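Local atomic coordinates of uncharacterized protein (Bacteroides ovatus, PDB entry 3NQK), a protein that is of unknown function but probably has an E-set (immunoglobulin-like) N-terminal region and a BT_3044-like C-terminal region. Residues T51-V63 / Y93-S105. Residues are numbered along the deposited sequence; the frame is centred on the assembly and turned at random.
Sequences TVNSQDRDIHIAV and YEFPETVHIPAGS. With EDO (1,2-ethanediol), chain C.
With CG of His-100 anti to its backbone N (chi1 -176°) and CG of Asp-58 anti to its own carbonyl carbon, ring and carboxylate lean together: His-100 ND1 donates to Asp-58 OD1 at 3.0 Å, meeting it from above the carboxylate plane. NE2 of the same imidazole makes a weak bond to Asp-56 OD2, an arrangement that would suit a protonated ring between two acidic groups. Further along this face, Glu-97 bends at chi2 to bring OE2 to the ring edge of His-60, 2.9 Å from ND1 and on the syn side, while Thr-98 OG1 lies over one ring face and hydrogen-bonds Glu-97 OE1. The antiparallel strands beneath are joined by paired backbone bonds at Arg-57/Ile-101 and Ile-59/Val-99. On the other face, isoleucines suit a buried layer: Ile-59 CD1 meets Ile-101 CD1 at 3.5 Å.

Asn-53 closes the far end. Its ND2 gives a bond to Ser-105 O (2.9 Å) in the amide plane, and OD1 accepts Gln-55 N, forming an Asx turn, and Arg-57 NH1 from opposite faces. A leucine here would probably leave Ser-105 O without its amide donor, take one acceptor from Arg-57 NH1 and free the turn to shift. Gly-104, at a positive phi closed to most side chains, completes the type II turn and donates to Asn-53 O.

Strand 57-63 lies between 98-101 and 125-133 in a mixed sheet, its isoleucines packing with Val-99 and Ile-101 against Ile-45 and Val-47 of strand 38-48, probably the core of an E-set-like sandwich.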
loop_
_atom_site.group_PDB
_atom_site.type_symbol
_atom_site.label_atom_id
_atom_site.label_comp_id
_atom_site.label_asym_id
_atom_site.label_seq_id
_atom_site.Cartn_x
_atom_site.Cartn_y
_atom_site.Cartn_z
ATOM N N THR A 51 -21.585 -13.601 -12.712
ATOM C CA THR A 51 -22.622 -13.483 -11.686
ATOM C C THR A 51 -22.032 -13.143 -10.324
ATOM O O THR A 51 -20.827 -13.262 -10.096
ATOM C CB THR A 51 -23.401 -14.810 -11.524
ATOM O OG1 THR A 51 -23.600 -15.413 -12.801
ATOM C CG2 THR A 51 -24.776 -14.573 -10.829
ATOM N N VAL A 52 -22.906 -12.729 -9.423
ATOM C CA VAL A 52 -22.562 -12.542 -8.041
ATOM C C VAL A 52 -22.452 -13.915 -7.363
ATOM O O VAL A 52 -23.337 -14.777 -7.523
ATOM C CB VAL A 52 -23.651 -11.728 -7.310
ATOM C CG1 VAL A 52 -23.275 -11.516 -5.865
ATOM C CG2 VAL A 52 -23.897 -10.381 -8.023
ATOM N N ASN A 53 -21.359 -14.130 -6.634
ATOM C CA ASN A 53 -21.182 -15.360 -5.856
ATOM C C ASN A 53 -22.370 -15.558 -4.919
ATOM O O ASN A 53 -22.577 -14.771 -3.998
ATOM C CB ASN A 53 -19.886 -15.293 -5.045
ATOM C CG ASN A 53 -19.723 -16.473 -4.104
ATOM O OD1 ASN A 53 -20.088 -17.595 -4.431
ATOM N ND2 ASN A 53 -19.149 -16.222 -2.932
ATOM N N SER A 54 -23.141 -16.614 -5.152
ATOM C CA SER A 54 -24.344 -16.855 -4.369
ATOM C C SER A 54 -24.201 -18.031 -3.398
ATOM O O SER A 54 -25.178 -18.461 -2.802
ATOM C CB SER A 54 -25.531 -17.088 -5.307
ATOM O OG SER A 54 -25.256 -18.146 -6.204
ATOM N N GLN A 55 -22.979 -18.526 -3.229
ATOM C CA GLN A 55 -22.723 -19.674 -2.337
ATOM C C GLN A 55 -21.789 -19.300 -1.195
ATOM O O GLN A 55 -20.786 -18.624 -1.409
ATOM C CB GLN A 55 -22.073 -20.842 -3.125
ATOM C CG GLN A 55 -22.911 -21.413 -4.296
ATOM C CD GLN A 55 -22.289 -22.717 -4.911
ATOM O OE1 GLN A 55 -21.883 -23.639 -4.182
ATOM N NE2 GLN A 55 -22.254 -22.789 -6.240
ATOM N N ASP A 56 -22.128 -19.715 0.025
ATOM C CA ASP A 56 -21.154 -19.700 1.103
ATOM C C ASP A 56 -20.155 -20.769 0.707
ATOM O O ASP A 56 -20.543 -21.869 0.336
ATOM C CB ASP A 56 -21.786 -20.030 2.467
ATOM C CG ASP A 56 -22.510 -18.816 3.107
ATOM O OD1 ASP A 56 -23.653 -18.482 2.681
ATOM O OD2 ASP A 56 -21.965 -18.255 4.085
ATOM N N ARG A 57 -18.880 -20.415 0.678
ATOM C CA ARG A 57 -17.858 -21.336 0.219
ATOM C C ARG A 57 -16.785 -21.504 1.257
ATOM O O ARG A 57 -16.226 -20.525 1.755
ATOM C CB ARG A 57 -17.237 -20.845 -1.098
ATOM C CG ARG A 57 -18.267 -20.375 -2.120
ATOM C CD ARG A 57 -17.638 -19.708 -3.326
ATOM N NE ARG A 57 -17.309 -20.670 -4.368
ATOM C CZ ARG A 57 -17.921 -20.752 -5.554
ATOM N NH1 ARG A 57 -18.879 -19.893 -5.889
ATOM N NH2 ARG A 57 -17.528 -21.670 -6.435
ATOM N N ASP A 58 -16.574 -22.753 1.657
ATOM C CA ASP A 58 -15.458 -23.112 2.488
ATOM C C ASP A 58 -14.395 -23.658 1.567
ATOM O O ASP A 58 -14.546 -24.744 1.022
ATOM C CB ASP A 58 -15.872 -24.157 3.538
ATOM C CG ASP A 58 -16.676 -23.547 4.684
ATOM O OD1 ASP A 58 -16.185 -22.572 5.318
ATOM O OD2 ASP A 58 -17.792 -24.044 4.959
ATOM N N ILE A 59 -13.351 -22.866 1.337
ATOM C CA ILE A 59 -12.300 -23.222 0.392
ATOM C C ILE A 59 -11.170 -23.908 1.106
ATOM O O ILE A 59 -10.756 -23.476 2.172
ATOM C CB ILE A 59 -11.775 -21.964 -0.338
ATOM C CG1 ILE A 59 -12.898 -21.350 -1.188
ATOM C CG2 ILE A 59 -10.561 -22.307 -1.226
ATOM C CD1 ILE A 59 -12.692 -19.891 -1.538
ATOM N N HIS A 60 -10.675 -24.992 0.534
ATOM C CA HIS A 60 -9.583 -25.743 1.161
ATOM C C HIS A 60 -8.298 -25.573 0.378
ATOM O O HIS A 60 -8.284 -25.722 -0.848
ATOM C CB HIS A 60 -9.941 -27.224 1.267
ATOM C CG HIS A 60 -11.099 -27.503 2.179
ATOM N ND1 HIS A 60 -10.946 -28.082 3.423
ATOM C CD2 HIS A 60 -12.427 -27.288 2.026
ATOM C CE1 HIS A 60 -12.132 -28.210 3.995
ATOM N NE2 HIS A 60 -13.047 -27.736 3.168
ATOM N N ILE A 61 -7.215 -25.247 1.096
ATOM C CA ILE A 61 -5.906 -25.049 0.494
ATOM C C ILE A 61 -4.940 -26.095 1.029
ATOM O O ILE A 61 -4.945 -26.399 2.218
ATOM C CB ILE A 61 -5.323 -23.676 0.853
ATOM C CG1 ILE A 61 -6.396 -22.576 0.787
ATOM C CG2 ILE A 61 -4.159 -23.356 -0.043
ATOM C CD1 ILE A 61 -6.799 -22.228 -0.576
ATOM N N ALA A 62 -4.081 -26.611 0.164
ATOM C CA ALA A 62 -3.087 -27.605 0.581
ATOM C C ALA A 62 -1.774 -27.392 -0.139
ATOM O O ALA A 62 -1.745 -26.898 -1.281
ATOM C CB ALA A 62 -3.605 -29.028 0.330
ATOM N N VAL A 63 -0.681 -27.719 0.547
ATOM C CA VAL A 63 0.626 -27.682 -0.054
ATOM C C VAL A 63 0.671 -28.788 -1.123
ATOM O O VAL A 63 0.121 -29.858 -0.921
ATOM C CB VAL A 63 1.715 -27.910 1.002
ATOM C CG1 VAL A 63 3.100 -27.942 0.362
ATOM C CG2 VAL A 63 1.635 -26.826 2.079
ATOM N N TYR A 93 6.651 -21.980 7.793
ATOM C CA TYR A 93 5.374 -21.329 7.419
ATOM C C TYR A 93 4.139 -21.994 8.047
ATOM O O TYR A 93 4.153 -23.166 8.357
ATOM C CB TYR A 93 5.210 -21.346 5.904
ATOM C CG TYR A 93 4.908 -22.719 5.362
ATOM C CD1 TYR A 93 3.610 -23.228 5.383
ATOM C CD2 TYR A 93 5.918 -23.532 4.894
ATOM C CE1 TYR A 93 3.338 -24.495 4.927
ATOM C CE2 TYR A 93 5.653 -24.803 4.427
ATOM C CZ TYR A 93 4.365 -25.276 4.436
ATOM O OH TYR A 93 4.111 -26.543 3.994
ATOM N N GLU A 94 3.059 -21.224 8.164
ATOM C CA GLU A 94 1.742 -21.741 8.606
ATOM C C GLU A 94 0.656 -20.970 7.884
ATOM O O GLU A 94 0.804 -19.797 7.640
ATOM C CB GLU A 94 1.542 -21.555 10.134
ATOM C CG GLU A 94 2.464 -22.437 11.051
ATOM C CD GLU A 94 2.005 -23.923 11.137
ATOM O OE1 GLU A 94 1.094 -24.326 10.372
ATOM O OE2 GLU A 94 2.562 -24.672 11.974
ATOM N N PHE A 95 -0.423 -21.646 7.514
ATOM C CA PHE A 95 -1.607 -20.954 7.003
ATOM C C PHE A 95 -2.838 -21.804 7.244
ATOM O O PHE A 95 -2.747 -23.014 7.319
ATOM C CB PHE A 95 -1.463 -20.620 5.512
ATOM C CG PHE A 95 -1.365 -21.806 4.640
ATOM C CD1 PHE A 95 -2.492 -22.483 4.248
ATOM C CD2 PHE A 95 -0.144 -22.248 4.194
ATOM C CE1 PHE A 95 -2.394 -23.614 3.462
ATOM C CE2 PHE A 95 -0.047 -23.373 3.385
ATOM C CZ PHE A 95 -1.161 -24.058 3.043
ATOM N N PRO A 96 -3.999 -21.169 7.378
ATOM C CA PRO A 96 -5.197 -21.950 7.651
ATOM C C PRO A 96 -5.606 -22.818 6.461
ATOM O O PRO A 96 -5.546 -22.374 5.314
ATOM C CB PRO A 96 -6.269 -20.878 7.961
ATOM C CG PRO A 96 -5.719 -19.605 7.473
ATOM C CD PRO A 96 -4.231 -19.724 7.506
ATOM N N GLU A 97 -5.986 -24.056 6.749
ATOM C CA GLU A 97 -6.359 -25.015 5.724
ATOM C C GLU A 97 -7.652 -24.578 5.018
ATOM O O GLU A 97 -7.853 -24.875 3.838
ATOM C CB GLU A 97 -6.526 -26.402 6.359
ATOM C CG GLU A 97 -6.601 -27.575 5.363
ATOM C CD GLU A 97 -8.019 -27.910 4.935
ATOM O OE1 GLU A 97 -8.972 -27.492 5.634
ATOM O OE2 GLU A 97 -8.177 -28.617 3.912
ATOM N N THR A 98 -8.491 -23.824 5.737
ATOM C CA THR A 98 -9.784 -23.384 5.221
ATOM C C THR A 98 -9.953 -21.849 5.243
ATOM O O THR A 98 -9.579 -21.171 6.214
ATOM C CB THR A 98 -10.947 -24.035 6.025
ATOM O OG1 THR A 98 -11.188 -25.357 5.528
ATOM C CG2 THR A 98 -12.235 -23.215 5.905
ATOM N N VAL A 99 -10.517 -21.318 4.159
ATOM C CA VAL A 99 -10.858 -19.912 4.072
ATOM C C VAL A 99 -12.322 -19.799 3.738
ATOM O O VAL A 99 -12.817 -20.492 2.852
ATOM C CB VAL A 99 -10.062 -19.212 2.993
ATOM C CG1 VAL A 99 -10.485 -17.789 2.894
ATOM C CG2 VAL A 99 -8.540 -19.316 3.288
ATOM N N HIS A 100 -13.028 -18.931 4.444
ATOM C CA HIS A 100 -14.446 -18.796 4.235
ATOM C C HIS A 100 -14.788 -17.541 3.425
ATOM O O HIS A 100 -14.412 -16.425 3.797
ATOM C CB HIS A 100 -15.187 -18.777 5.574
ATOM C CG HIS A 100 -16.673 -18.729 5.434
ATOM N ND1 HIS A 100 -17.414 -19.808 5.000
ATOM C CD2 HIS A 100 -17.557 -17.721 5.637
ATOM C CE1 HIS A 100 -18.691 -19.470 4.951
ATOM N NE2 HIS A 100 -18.805 -18.208 5.329
ATOM N N ILE A 101 -15.501 -17.738 2.320
ATOM C CA ILE A 101 -16.019 -16.637 1.537
ATOM C C ILE A 101 -17.536 -16.702 1.538
ATOM O O ILE A 101 -18.127 -17.566 0.894
ATOM C CB ILE A 101 -15.521 -16.673 0.087
ATOM C CG1 ILE A 101 -14.018 -16.480 0.043
ATOM C CG2 ILE A 101 -16.208 -15.577 -0.741
ATOM C CD1 ILE A 101 -13.447 -16.474 -1.360
ATOM N N PRO A 102 -18.174 -15.798 2.271
ATOM C CA PRO A 102 -19.632 -15.825 2.340
ATOM C C PRO A 102 -20.275 -15.469 1.023
ATOM O O PRO A 102 -19.641 -14.865 0.171
ATOM C CB PRO A 102 -19.964 -14.755 3.406
ATOM C CG PRO A 102 -18.740 -13.905 3.504
ATOM C CD PRO A 102 -17.585 -14.790 3.175
ATOM N N ALA A 103 -21.510 -15.899 0.841
ATOM C CA ALA A 103 -22.282 -15.490 -0.305
ATOM C C ALA A 103 -22.291 -13.982 -0.322
ATOM O O ALA A 103 -22.243 -13.350 0.728
ATOM C CB ALA A 103 -23.709 -16.033 -0.210
ATOM N N GLY A 104 -22.282 -13.399 -1.511
ATOM C CA GLY A 104 -22.265 -11.927 -1.646
ATOM C C GLY A 104 -20.873 -11.302 -1.620
ATOM O O GLY A 104 -20.719 -10.133 -1.911
ATOM N N SER A 105 -19.875 -12.068 -1.220
ATOM C CA SER A 105 -18.502 -11.593 -1.254
ATOM C C SER A 105 -17.732 -12.404 -2.284
ATOM O O SER A 105 -18.185 -13.459 -2.702
ATOM C CB SER A 105 -17.854 -11.728 0.118
ATOM O OG SER A 105 -18.561 -10.981 1.083
HETATM C C1 EDO C . -0.411 -25.426 6.891
HETATM O O1 EDO C . -0.090 -24.574 8.008
HETATM C C2 EDO C . -1.768 -26.105 7.121
HETATM O O2 EDO C . -2.564 -26.048 5.923
#